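Local structure of predicted protein (Acinetobacter sp. RUH2624, 4MEA) at residues A[158-163]-A[167-172]; A[183-188]-A[193-198]; A[235-238]-A[243-246]; A[279-284]-A[293-298]. The protein hydrolyses epoxides as a secreted enzyme of the Cif family with an alpha/beta hydrolase fold, and is regarded as a virulence factor. All coordinates share one frame; numbering follows the deposited sequence.

Overall arrangement
The four contacts follow one another along the chain, so none nests in or crosses another. Contact 1 closes a short loop after strand 151-157, where the chain leaves the central sheet. Contact 2 next closes the turn between helices 181-185 and 191-198, and contact 3 spans two turns of helix 233-244; these two pack on each other, with centres about 9 Å apart. Contact 4 comes last, back at the sheet, joining helix 279-288 to the edge strand 295-300. Contact 1 touches all three others: Tyr-169 meets Phe-183, Pro-162 meets His-246, and Ile-161 and Asp-163 approach Glu-283. Contacts 2 and 4 lie about 31 Å apart, centre to centre.

Contact 1: A[158-163]-A[167-172]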
loop_
_atom_site.group_PDB
_atom_site.type_symbol
_atom_site.label_atom_id
_atom_site.label_comp_id
_atom_site.label_asym_id
_atom_site.label_seq_id
_atom_site.Cartn_x
_atom_site.Cartn_y
_atom_site.Cartn_z
ATOM N N ASP A 158 -12.639 -11.440 11.741
ATOM C CA ASP A 158 -12.324 -10.124 11.155
ATOM C C ASP A 158 -11.864 -10.096 9.694
ATOM O O ASP A 158 -12.539 -9.502 8.860
ATOM C CB ASP A 158 -11.376 -9.290 12.046
ATOM C CG ASP A 158 -11.669 -7.790 11.956
ATOM O OD1 ASP A 158 -12.862 -7.422 11.960
ATOM O OD2 ASP A 158 -10.726 -6.980 11.843
ATOM N N SER A 159 -10.724 -10.721 9.383
ATOM C CA SER A 159 -10.144 -10.619 8.037
ATOM C C SER A 159 -10.913 -11.400 6.976
ATOM O O SER A 159 -11.543 -12.420 7.270
ATOM C CB SER A 159 -8.680 -11.076 8.026
ATOM O OG SER A 159 -7.880 -10.237 8.830
ATOM N N PRO A 160 -10.860 -10.925 5.728
ATOM C CA PRO A 160 -11.515 -11.668 4.653
ATOM C C PRO A 160 -10.792 -12.987 4.402
ATOM O O PRO A 160 -9.586 -13.090 4.638
ATOM C CB PRO A 160 -11.358 -10.741 3.441
ATOM C CG PRO A 160 -10.166 -9.896 3.758
ATOM C CD PRO A 160 -10.225 -9.683 5.243
ATOM N N ILE A 161 -11.546 -13.989 3.966
ATOM C CA ILE A 161 -10.980 -15.206 3.413
ATOM C C ILE A 161 -10.630 -14.855 1.970
ATOM O O ILE A 161 -11.430 -14.231 1.275
ATOM C CB ILE A 161 -12.024 -16.352 3.435
ATOM C CG1 ILE A 161 -12.430 -16.676 4.877
ATOM C CG2 ILE A 161 -11.495 -17.595 2.721
ATOM C CD1 ILE A 161 -13.771 -17.402 5.012
ATOM N N PRO A 162 -9.425 -15.221 1.518
ATOM C CA PRO A 162 -9.058 -14.932 0.129
ATOM C C PRO A 162 -10.115 -15.385 -0.881
ATOM O O PRO A 162 -10.530 -16.539 -0.889
ATOM C CB PRO A 162 -7.769 -15.738 -0.056
ATOM C CG PRO A 162 -7.136 -15.685 1.306
ATOM C CD PRO A 162 -8.303 -15.808 2.275
ATOM N N ASP A 163 -10.556 -14.455 -1.716
ATOM C CA ASP A 163 -11.426 -14.778 -2.837
ATOM C C ASP A 163 -11.256 -13.674 -3.873
ATOM O O ASP A 163 -10.347 -12.850 -3.745
ATOM C CB ASP A 163 -12.898 -15.006 -2.407
ATOM C CG ASP A 163 -13.680 -13.706 -2.181
ATOM O OD1 ASP A 163 -13.068 -12.643 -1.995
ATOM O OD2 ASP A 163 -14.929 -13.760 -2.175
ATOM N N PHE A 167 -8.930 -9.082 -5.084
ATOM C CA PHE A 167 -8.398 -8.404 -6.258
ATOM C C PHE A 167 -9.107 -7.065 -6.468
ATOM O O PHE A 167 -8.891 -6.380 -7.480
ATOM C CB PHE A 167 -8.587 -9.267 -7.510
ATOM C CG PHE A 167 -7.692 -10.475 -7.558
ATOM C CD1 PHE A 167 -6.441 -10.451 -6.972
ATOM C CD2 PHE A 167 -8.106 -11.634 -8.199
ATOM C CE1 PHE A 167 -5.607 -11.570 -7.018
ATOM C CE2 PHE A 167 -7.277 -12.756 -8.257
ATOM C CZ PHE A 167 -6.030 -12.722 -7.665
ATOM N N GLU A 168 -9.959 -6.699 -5.516
ATOM C CA GLU A 168 -10.785 -5.498 -5.655
ATOM C C GLU A 168 -10.684 -4.522 -4.480
ATOM O O GLU A 168 -10.972 -3.334 -4.641
ATOM C CB GLU A 168 -12.246 -5.891 -5.891
ATOM C CG GLU A 168 -12.457 -6.644 -7.198
ATOM C CD GLU A 168 -13.803 -7.340 -7.263
ATOM O OE1 GLU A 168 -14.554 -7.284 -6.265
ATOM O OE2 GLU A 168 -14.106 -7.950 -8.313
ATOM N N TYR A 169 -10.282 -4.998 -3.301
ATOM C CA TYR A 169 -10.224 -4.091 -2.143
ATOM C C TYR A 169 -9.351 -2.896 -2.493
ATOM O O TYR A 169 -8.227 -3.066 -2.967
ATOM C CB TYR A 169 -9.690 -4.789 -0.883
ATOM C CG TYR A 169 -10.474 -6.020 -0.483
ATOM C CD1 TYR A 169 -11.868 -6.017 -0.485
ATOM C CD2 TYR A 169 -9.815 -7.193 -0.117
ATOM C CE1 TYR A 169 -12.584 -7.155 -0.126
ATOM C CE2 TYR A 169 -10.515 -8.330 0.224
ATOM C CZ TYR A 169 -11.896 -8.307 0.223
ATOM O OH TYR A 169 -12.577 -9.440 0.578
ATOM N N PRO A 170 -9.866 -1.678 -2.266
ATOM C CA PRO A 170 -9.184 -0.463 -2.722
ATOM C C PRO A 170 -7.960 -0.086 -1.878
ATOM O O PRO A 170 -7.918 -0.328 -0.667
ATOM C CB PRO A 170 -10.269 0.612 -2.612
ATOM C CG PRO A 170 -11.163 0.134 -1.530
ATOM C CD PRO A 170 -11.155 -1.382 -1.610
ATOM N N GLY A 171 -6.957 0.503 -2.518
ATOM C CA GLY A 171 -5.783 0.943 -1.786
ATOM C C GLY A 171 -6.054 2.212 -1.002
ATOM O O GLY A 171 -5.399 2.492 0.009
ATOM N N TYR A 172 -7.036 2.984 -1.456
ATOM C CA TYR A 172 -7.275 4.298 -0.865
ATOM C C TYR A 172 -8.774 4.599 -0.802
ATOM O O TYR A 172 -9.541 4.165 -1.665
ATOM C CB TYR A 172 -6.528 5.378 -1.654
ATOM C CG TYR A 172 -6.554 6.761 -1.025
ATOM C CD1 TYR A 172 -5.885 7.016 0.168
ATOM C CD2 TYR A 172 -7.248 7.813 -1.631
ATOM C CE1 TYR A 172 -5.899 8.275 0.741
ATOM C CE2 TYR A 172 -7.264 9.084 -1.062
ATOM C CZ TYR A 172 -6.589 9.302 0.129
ATOM O OH TYR A 172 -6.592 10.550 0.711
HETATM O O HOH W 1 -11.381 -11.824 -0.147
#
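Tyr-169 overlaps the pyrrolidine of Pro-160 with the phenol end of its ring, the two side chains running past each other in opposite directions. Both belong to the long loop that follows strand 151-157 of the alpha/beta hydrolase fold, where the chain leaves the sheet for the helical cap that covers the core in epoxide hydrolases of this family. The approach is oblique to the ring: Pro-160 CG lies 3.9 Å from Tyr-169 CE2, and Pro-160 CB comes to 3.4 Å from Tyr-169 OH. Proline suits the place because it is apolar, compact and stiff, giving the aromatic ring a fixed partner.

No direct hydrogen bond spans the segments; a water does the polar work instead. It is hydrogen-bonded to Tyr-169 OH at 2.8 Å, to Ile-161 O at 2.8 Å and to Asp-163 OD1 at 2.6 Å, so the phenol oxygen is tied to segment 158-163 both by a backbone carbonyl and by a carboxylate. Asp-163 holds CG between its backbone N and carbonyl carbon (chi1 80°), which brings OD1 round to the water. OD1 also accepts the backbone N-H of Ala-165, and OD2 forms a salt bridge with Arg-287. Glu-283 OE2 lies near Asp-163 OD1 as well; the arginine's charge may ease this closeness, and one of the two carboxylates may be protonated. Phe-167 packs on Ile-250. The carboxylate of Asp-163 is turned 27° from the Tyr-169 ring plane, its OD1 still 4.1 Å from the phenol OH.

Contact 2: A[183-188]-A[193-198]; sequences FGYFSF and EKQIAN
Tyr-185 reaches across a tight connection between two short helices to Gln-195 and Ile-196, joining helix 181-185, which ends in a type I turn from Tyr-185 to Phe-188, to helix 191-198, probably in the helical cap of the alpha/beta hydrolase. From CB the ring is thrown outward because CG stands opposite the backbone N (chi1 176°), pointing the phenol at the second helix. Farther out, the two ortho carbons beside the hydroxyl meet different neighbours. CE2 lies 4.2 Å from Ile-196 CD1, oblique to the ring; the long CG1-CD1 arm of isoleucine reaches both this ring and Phe-186 CE1, at 4.3 Å, with its terminal methyl CD1. CE1 looks toward Gln-195 OE1, which sits in the plane of the ring. At the tip, OH donates to this amide oxygen over 2.8 Å.

Phe-203 of helix 200-211 packs against Tyr-185, Phe-186 and Ile-196 together. Across the dimer, the Tyr-185 ring stacks on Tyr-185 of the second subunit, and its OH is hydrogen-bonded to Gln-195 NE2 of that subunit. A phenol suits this buried place, combining a flat surface with a polar end. The bond to Gln-195 OE1 runs onto a lone pair, in the carbonyl plane, with a C=O...O angle of 142°.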
loop_
_atom_site.group_PDB
_atom_site.type_symbol
_atom_site.label_atom_id
_atom_site.label_comp_id
_atom_site.label_asym_id
_atom_site.label_seq_id
_atom_site.Cartn_x
_atom_site.Cartn_y
_atom_site.Cartn_z
ATOM N N PHE A 183 -2.140 -5.404 1.039
ATOM C CA PHE A 183 -1.999 -6.596 0.209
ATOM C C PHE A 183 -1.001 -6.326 -0.920
ATOM O O PHE A 183 -0.286 -7.234 -1.361
ATOM C CB PHE A 183 -3.346 -7.074 -0.358
ATOM C CG PHE A 183 -4.322 -7.563 0.686
ATOM C CD1 PHE A 183 -4.159 -8.803 1.286
ATOM C CD2 PHE A 183 -5.424 -6.797 1.041
ATOM C CE1 PHE A 183 -5.064 -9.266 2.239
ATOM C CE2 PHE A 183 -6.332 -7.258 1.987
ATOM C CZ PHE A 183 -6.147 -8.501 2.586
ATOM N N GLY A 184 -0.944 -5.074 -1.373
ATOM C CA GLY A 184 0.018 -4.676 -2.389
ATOM C C GLY A 184 1.412 -4.445 -1.833
ATOM O O GLY A 184 2.399 -4.979 -2.347
ATOM N N TYR A 185 1.507 -3.627 -0.788
ATOM C CA TYR A 185 2.807 -3.323 -0.185
ATOM C C TYR A 185 3.526 -4.601 0.262
ATOM O O TYR A 185 4.723 -4.767 0.008
ATOM C CB TYR A 185 2.636 -2.353 0.992
ATOM C CG TYR A 185 3.912 -2.038 1.770
ATOM C CD1 TYR A 185 5.047 -1.532 1.130
ATOM C CD2 TYR A 185 3.960 -2.209 3.141
ATOM C CE1 TYR A 185 6.201 -1.220 1.852
ATOM C CE2 TYR A 185 5.110 -1.903 3.872
ATOM C CZ TYR A 185 6.223 -1.418 3.222
ATOM O OH TYR A 185 7.354 -1.105 3.946
ATOM N N PHE A 186 2.786 -5.518 0.890
ATOM C CA PHE A 186 3.380 -6.745 1.427
ATOM C C PHE A 186 3.806 -7.747 0.339
ATOM O O PHE A 186 4.535 -8.690 0.617
ATOM C CB PHE A 186 2.441 -7.430 2.433
ATOM C CG PHE A 186 2.257 -6.673 3.734
ATOM C CD1 PHE A 186 3.065 -5.593 4.056
ATOM C CD2 PHE A 186 1.280 -7.066 4.648
ATOM C CE1 PHE A 186 2.898 -4.912 5.269
ATOM C CE2 PHE A 186 1.098 -6.377 5.860
ATOM C CZ PHE A 186 1.915 -5.309 6.163
ATOM N N SER A 187 3.353 -7.555 -0.895
ATOM C CA SER A 187 3.768 -8.442 -1.976
ATOM C C SER A 187 4.619 -7.728 -3.024
ATOM O O SER A 187 4.852 -8.260 -4.108
ATOM C CB SER A 187 2.548 -9.107 -2.630
ATOM O OG SER A 187 1.630 -8.146 -3.130
ATOM N N PHE A 188 5.102 -6.533 -2.680
ATOM C CA PHE A 188 5.877 -5.675 -3.581
ATOM C C PHE A 188 7.351 -6.024 -3.414
ATOM O O PHE A 188 8.031 -5.456 -2.572
ATOM C CB PHE A 188 5.606 -4.208 -3.204
ATOM C CG PHE A 188 6.145 -3.176 -4.180
ATOM C CD1 PHE A 188 5.628 -3.062 -5.458
ATOM C CD2 PHE A 188 7.118 -2.262 -3.774
ATOM C CE1 PHE A 188 6.096 -2.090 -6.334
ATOM C CE2 PHE A 188 7.584 -1.286 -4.638
ATOM C CZ PHE A 188 7.071 -1.201 -5.927
ATOM N N GLU A 193 9.708 -6.360 3.596
ATOM C CA GLU A 193 10.636 -7.106 4.446
ATOM C C GLU A 193 11.844 -6.252 4.838
ATOM O O GLU A 193 12.179 -6.133 6.020
ATOM C CB GLU A 193 11.115 -8.374 3.741
ATOM C CG GLU A 193 12.282 -9.047 4.463
ATOM C CD GLU A 193 12.922 -10.138 3.636
ATOM O OE1 GLU A 193 12.273 -10.624 2.675
ATOM O OE2 GLU A 193 14.077 -10.504 3.948
ATOM N N LYS A 194 12.495 -5.663 3.840
ATOM C CA LYS A 194 13.699 -4.863 4.069
ATOM C C LYS A 194 13.430 -3.570 4.851
ATOM O O LYS A 194 14.178 -3.225 5.778
ATOM C CB LYS A 194 14.396 -4.554 2.740
ATOM C CG LYS A 194 15.169 -5.733 2.133
ATOM C CD LYS A 194 15.887 -5.282 0.868
ATOM C CE LYS A 194 16.843 -6.330 0.339
ATOM N NZ LYS A 194 17.558 -5.805 -0.838
ATOM N N GLN A 195 12.370 -2.851 4.483
ATOM C CA GLN A 195 12.079 -1.584 5.150
ATOM C C GLN A 195 11.664 -1.807 6.601
ATOM O O GLN A 195 12.104 -1.089 7.503
ATOM C CB GLN A 195 10.996 -0.808 4.406
ATOM C CG GLN A 195 11.472 -0.228 3.076
ATOM C CD GLN A 195 10.454 0.694 2.453
ATOM O OE1 GLN A 195 9.256 0.433 2.496
ATOM N NE2 GLN A 195 10.926 1.785 1.880
ATOM N N ILE A 196 10.804 -2.796 6.817
ATOM C CA ILE A 196 10.300 -3.070 8.156
ATOM C C ILE A 196 11.398 -3.644 9.055
ATOM O O ILE A 196 11.477 -3.294 10.236
ATOM C CB ILE A 196 9.033 -3.953 8.117
ATOM C CG1 ILE A 196 7.885 -3.162 7.468
ATOM C CG2 ILE A 196 8.636 -4.376 9.525
ATOM C CD1 ILE A 196 6.634 -3.985 7.137
ATOM N N ALA A 197 12.267 -4.494 8.502
ATOM C CA ALA A 197 13.370 -5.038 9.298
ATOM C C ALA A 197 14.263 -3.931 9.848
ATOM O O ALA A 197 14.879 -4.089 10.907
ATOM C CB ALA A 197 14.211 -6.051 8.482
ATOM N N ASN A 198 14.347 -2.812 9.134
ATOM C CA ASN A 198 15.167 -1.698 9.610
ATOM C C ASN A 198 14.641 -1.076 10.903
ATOM O O ASN A 198 15.416 -0.591 11.733
ATOM C CB ASN A 198 15.346 -0.619 8.533
ATOM C CG ASN A 198 16.105 0.597 9.053
ATOM O OD1 ASN A 198 15.504 1.596 9.468
ATOM N ND2 ASN A 198 17.432 0.510 9.047
#

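Contact 3: A[235-238]-A[243-246]; sequences KLKA and YRSH
Arg-244 turns back along its own helix to meet Lys-237, seven residues earlier, in a side-chain-to-backbone contact that spans two turns of helix 233-244. The second segment begins with Tyr-243, whose ring meets Phe-186 edge-to-face, as suits a bulky aromatic on the buried side of a helix.

Arg-244 follows and carries the contact. Its chain is bent at its third torsion (chi3 -72°), which swings the guanidinium back toward the earlier turn. There NH2 donates to Lys-237 O over 2.9 Å, with an N-H...O angle of 148°. The donor stands 37° out of the carbonyl plane, away from the lone-pair directions, and the oxygen is itself tilted somewhat from the guanidinium plane. Alongside, Lys-237 CG lies 3.9 Å from the same NH2. The lysine chain is extended, leaving its NZ 6.2 Å from Arg-244 NH2; these like charges are probably eased by Asp-104, whose OD1 forms a salt bridge with NH2. Arginine suits the place because its NH2 carries two hydrogens and can serve Lys-237 O and Asp-104 OD1 together.

Beyond it the helix ends: His-246 N binds Tyr-243 O over 3.2 Å, and Ser-245 OG makes weak hydrogen bonds to Gly-241 O and Tyr-106 N. His-246 then opens helix 246-258, its NE2 hydrogen-bonded to Thr-138 of helix 136-146. At the other end of the contact Leu-236 packs on Ile-196 and Ala-197 and Lys-237 on Glu-193, so helix 233-244 lies against helix 191-198.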
loop_
_atom_site.group_PDB
_atom_site.type_symbol
_atom_site.label_atom_id
_atom_site.label_comp_id
_atom_site.label_asym_id
_atom_site.label_seq_id
_atom_site.Cartn_x
_atom_site.Cartn_y
_atom_site.Cartn_z
ATOM N N LYS A 235 11.567 -13.789 9.704
ATOM C CA LYS A 235 10.169 -13.817 10.128
ATOM C C LYS A 235 9.296 -12.934 9.222
ATOM O O LYS A 235 8.173 -13.294 8.881
ATOM C CB LYS A 235 10.047 -13.405 11.595
ATOM C CG LYS A 235 10.644 -14.429 12.569
ATOM C CD LYS A 235 9.799 -15.715 12.588
ATOM C CE LYS A 235 10.614 -16.922 13.087
ATOM N NZ LYS A 235 9.799 -18.177 13.079
ATOM N N LEU A 236 9.814 -11.776 8.835
ATOM C CA LEU A 236 9.093 -10.894 7.922
ATOM C C LEU A 236 8.975 -11.517 6.542
ATOM O O LEU A 236 7.923 -11.441 5.912
ATOM C CB LEU A 236 9.782 -9.532 7.833
ATOM C CG LEU A 236 9.680 -8.719 9.123
ATOM C CD1 LEU A 236 10.641 -7.545 9.090
ATOM C CD2 LEU A 236 8.231 -8.245 9.351
ATOM N N LYS A 237 10.046 -12.148 6.072
ATOM C CA LYS A 237 9.979 -12.823 4.773
ATOM C C LYS A 237 8.839 -13.855 4.741
ATOM O O LYS A 237 8.053 -13.900 3.792
ATOM C CB LYS A 237 11.310 -13.492 4.428
ATOM C CG LYS A 237 11.367 -14.053 3.006
ATOM C CD LYS A 237 12.695 -14.753 2.741
ATOM C CE LYS A 237 12.804 -15.172 1.277
ATOM N NZ LYS A 237 14.193 -15.561 0.905
ATOM N N ALA A 238 8.753 -14.679 5.782
ATOM C CA ALA A 238 7.674 -15.657 5.905
ATOM C C ALA A 238 6.298 -14.981 5.937
ATOM O O ALA A 238 5.388 -15.365 5.200
ATOM C CB ALA A 238 7.873 -16.486 7.151
ATOM N N TYR A 243 1.343 -13.087 1.648
ATOM C CA TYR A 243 0.823 -12.031 0.793
ATOM C C TYR A 243 1.215 -12.228 -0.670
ATOM O O TYR A 243 0.383 -12.036 -1.565
ATOM C CB TYR A 243 1.194 -10.639 1.340
ATOM C CG TYR A 243 0.489 -10.364 2.650
ATOM C CD1 TYR A 243 -0.779 -9.786 2.670
ATOM C CD2 TYR A 243 1.061 -10.740 3.866
ATOM C CE1 TYR A 243 -1.451 -9.565 3.873
ATOM C CE2 TYR A 243 0.394 -10.522 5.078
ATOM C CZ TYR A 243 -0.858 -9.933 5.071
ATOM O OH TYR A 243 -1.526 -9.713 6.260
ATOM N N ARG A 244 2.460 -12.632 -0.917
ATOM C CA ARG A 244 2.891 -12.996 -2.277
ATOM C C ARG A 244 2.042 -14.141 -2.817
ATOM O O ARG A 244 1.766 -14.224 -4.022
ATOM C CB ARG A 244 4.365 -13.434 -2.294
ATOM C CG ARG A 244 5.344 -12.356 -1.922
ATOM C CD ARG A 244 6.799 -12.821 -2.109
ATOM N NE ARG A 244 7.254 -13.804 -1.124
ATOM C CZ ARG A 244 7.707 -13.507 0.095
ATOM N NH1 ARG A 244 7.727 -12.248 0.517
ATOM N NH2 ARG A 244 8.125 -14.476 0.904
ATOM N N SER A 245 1.633 -15.030 -1.920
ATOM C CA SER A 245 0.899 -16.225 -2.311
ATOM C C SER A 245 -0.612 -16.027 -2.397
ATOM O O SER A 245 -1.338 -16.981 -2.660
ATOM C CB SER A 245 1.190 -17.368 -1.334
ATOM O OG SER A 245 2.491 -17.894 -1.520
ATOM N N HIS A 246 -1.094 -14.810 -2.162
ATOM C CA HIS A 246 -2.545 -14.585 -2.126
ATOM C C HIS A 246 -3.252 -14.869 -3.466
ATOM O O HIS A 246 -4.389 -15.351 -3.483
ATOM C CB HIS A 246 -2.887 -13.179 -1.608
ATOM C CG HIS A 246 -3.160 -13.122 -0.129
ATOM N ND1 HIS A 246 -2.887 -12.008 0.635
ATOM C CD2 HIS A 246 -3.708 -14.029 0.716
ATOM C CE1 HIS A 246 -3.236 -12.236 1.890
ATOM N NE2 HIS A 246 -3.741 -13.455 1.968
#

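Contact 4: A[279-284]-A[293-298]; sequences VLVKEM and AQYTAI
Tyr-295 spans the gap between strand 295-300 and helix 279-288 and ends on the backbone of Val-281. The two elements belong to a beta-alpha-beta unit of the alpha/beta hydrolase fold, in which strand 267-272 leads through the helix to an edge strand of the sheet. Helix and strand run nearly antiparallel, their segment axes 8.9 Å apart at the closest.

The hydrogen bond comes first. With chi1 near trans (175°), Tyr-295 sends its ring straight across so that OH donates to Val-281 O over 2.7 Å. The bond lies in the carbonyl plane and uses a lone pair, at a C=O...O angle of 113°, approaching the carbonyl from its flank.

A Met-aromatic contact accompanies it. Met-284 SD lies 5.4 Å from the centroid of the Tyr-295 ring, at the edge, 75° off the normal. Bent at its last torsion, the methionine also brings CE to 3.9 Å from Tyr-295 CE1, while its CB lies 3.6 Å from that same ring carbon. Such a flexible, polarisable chain moulds itself to a ring edge.

The third kind is apolar packing: Val-281 CG1 meets Ala-297 CB at 3.6 Å. Alanine, with one short methyl, suits the place where the backbones draw closest, whereas Tyr-295, two residues back on the same side of the strand, fills a wider gap. Met-284 and Tyr-295 both extend over Ser-267 and Ala-269 of the neighbouring strand.

Chemically, then, a mostly apolar interface also contains one polar pair, the phenol hydroxyl and the carbonyl of Val-281, and the hydrogen bond donated to that helix carbonyl fixes how the tyrosine's end lies.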
loop_
_atom_site.group_PDB
_atom_site.type_symbol
_atom_site.label_atom_id
_atom_site.label_comp_id
_atom_site.label_asym_id
_atom_site.label_seq_id
_atom_site.Cartn_x
_atom_site.Cartn_y
_atom_site.Cartn_z
ATOM N N VAL A 279 -16.822 -6.709 6.071
ATOM C CA VAL A 279 -16.354 -7.374 4.855
ATOM C C VAL A 279 -16.508 -8.904 4.925
ATOM O O VAL A 279 -17.091 -9.515 4.039
ATOM C CB VAL A 279 -14.888 -7.017 4.525
ATOM C CG1 VAL A 279 -14.389 -7.833 3.316
ATOM C CG2 VAL A 279 -14.746 -5.516 4.275
ATOM N N LEU A 280 -15.986 -9.513 5.983
ATOM C CA LEU A 280 -16.078 -10.961 6.145
ATOM C C LEU A 280 -17.526 -11.409 6.338
ATOM O O LEU A 280 -17.928 -12.460 5.847
ATOM C CB LEU A 280 -15.236 -11.415 7.344
ATOM C CG LEU A 280 -15.255 -12.914 7.669
ATOM C CD1 LEU A 280 -14.599 -13.710 6.551
ATOM C CD2 LEU A 280 -14.569 -13.214 9.014
ATOM N N VAL A 281 -18.306 -10.615 7.065
ATOM C CA VAL A 281 -19.702 -10.959 7.332
ATOM C C VAL A 281 -20.474 -11.122 6.023
ATOM O O VAL A 281 -21.166 -12.126 5.813
ATOM C CB VAL A 281 -20.375 -9.903 8.231
ATOM C CG1 VAL A 281 -21.869 -10.146 8.326
ATOM C CG2 VAL A 281 -19.730 -9.905 9.612
ATOM N N LYS A 282 -20.322 -10.142 5.137
ATOM C CA LYS A 282 -20.970 -10.164 3.835
ATOM C C LYS A 282 -20.391 -11.243 2.934
ATOM O O LYS A 282 -21.121 -11.899 2.192
ATOM C CB LYS A 282 -20.835 -8.799 3.150
ATOM C CG LYS A 282 -21.547 -7.676 3.873
ATOM C CD LYS A 282 -21.399 -6.366 3.101
ATOM C CE LYS A 282 -22.047 -5.215 3.851
ATOM N NZ LYS A 282 -21.963 -3.941 3.080
ATOM N N GLU A 283 -19.074 -11.419 2.997
ATOM C CA GLU A 283 -18.396 -12.369 2.127
ATOM C C GLU A 283 -18.863 -13.793 2.386
ATOM O O GLU A 283 -19.257 -14.494 1.455
ATOM C CB GLU A 283 -16.872 -12.296 2.298
ATOM C CG GLU A 283 -16.120 -13.303 1.404
ATOM C CD GLU A 283 -14.642 -13.430 1.757
ATOM O OE1 GLU A 283 -14.265 -13.093 2.895
ATOM O OE2 GLU A 283 -13.856 -13.882 0.897
ATOM N N MET A 284 -18.805 -14.224 3.647
ATOM C CA MET A 284 -19.215 -15.588 3.991
ATOM C C MET A 284 -20.692 -15.847 3.668
ATOM O O MET A 284 -21.025 -16.863 3.082
ATOM C CB MET A 284 -18.911 -15.917 5.459
ATOM C CG MET A 284 -17.426 -16.096 5.759
ATOM S SD MET A 284 -17.150 -16.541 7.481
ATOM C CE MET A 284 -17.834 -18.204 7.522
ATOM N N ALA A 293 -28.956 -20.908 7.423
ATOM C CA ALA A 293 -29.469 -21.269 8.737
ATOM C C ALA A 293 -28.345 -21.734 9.654
ATOM O O ALA A 293 -28.485 -21.720 10.875
ATOM C CB ALA A 293 -30.547 -22.342 8.618
ATOM N N GLN A 294 -27.230 -22.145 9.060
ATOM C CA GLN A 294 -26.078 -22.616 9.834
ATOM C C GLN A 294 -25.062 -21.508 10.123
ATOM O O GLN A 294 -24.091 -21.721 10.854
ATOM C CB GLN A 294 -25.363 -23.738 9.085
ATOM C CG GLN A 294 -26.165 -24.998 8.879
ATOM C CD GLN A 294 -25.350 -26.053 8.156
ATOM O OE1 GLN A 294 -24.977 -25.877 6.990
ATOM N NE2 GLN A 294 -25.049 -27.149 8.852
ATOM N N TYR A 295 -25.296 -20.329 9.553
ATOM C CA TYR A 295 -24.319 -19.239 9.571
ATOM C C TYR A 295 -24.640 -18.152 10.601
ATOM O O TYR A 295 -25.740 -17.589 10.611
ATOM C CB TYR A 295 -24.229 -18.622 8.172
ATOM C CG TYR A 295 -23.346 -17.396 8.065
ATOM C CD1 TYR A 295 -21.979 -17.477 8.303
ATOM C CD2 TYR A 295 -23.874 -16.161 7.706
ATOM C CE1 TYR A 295 -21.165 -16.364 8.198
ATOM C CE2 TYR A 295 -23.061 -15.039 7.587
ATOM C CZ TYR A 295 -21.704 -15.151 7.839
ATOM O OH TYR A 295 -20.877 -14.050 7.735
ATOM N N THR A 296 -23.666 -17.863 11.461
ATOM C CA THR A 296 -23.784 -16.800 12.454
ATOM C C THR A 296 -22.818 -15.665 12.125
ATOM O O THR A 296 -21.652 -15.898 11.810
ATOM C CB THR A 296 -23.469 -17.317 13.871
ATOM O OG1 THR A 296 -24.444 -18.289 14.257
ATOM C CG2 THR A 296 -23.481 -16.177 14.878
ATOM N N ALA A 297 -23.309 -14.437 12.204
ATOM C CA ALA A 297 -22.483 -13.257 11.976
ATOM C C ALA A 297 -22.572 -12.343 13.185
ATOM O O ALA A 297 -23.659 -11.906 13.559
ATOM C CB ALA A 297 -22.953 -12.518 10.739
ATOM N N ILE A 298 -21.429 -12.051 13.794
ATOM C CA ILE A 298 -21.396 -11.152 14.937
ATOM C C ILE A 298 -20.336 -10.089 14.729
ATOM O O ILE A 298 -19.169 -10.397 14.493
ATOM C CB ILE A 298 -21.130 -11.915 16.253
ATOM C CG1 ILE A 298 -22.292 -12.869 16.547
ATOM C CG2 ILE A 298 -20.904 -10.932 17.414
ATOM C CD1 ILE A 298 -22.079 -13.763 17.757
#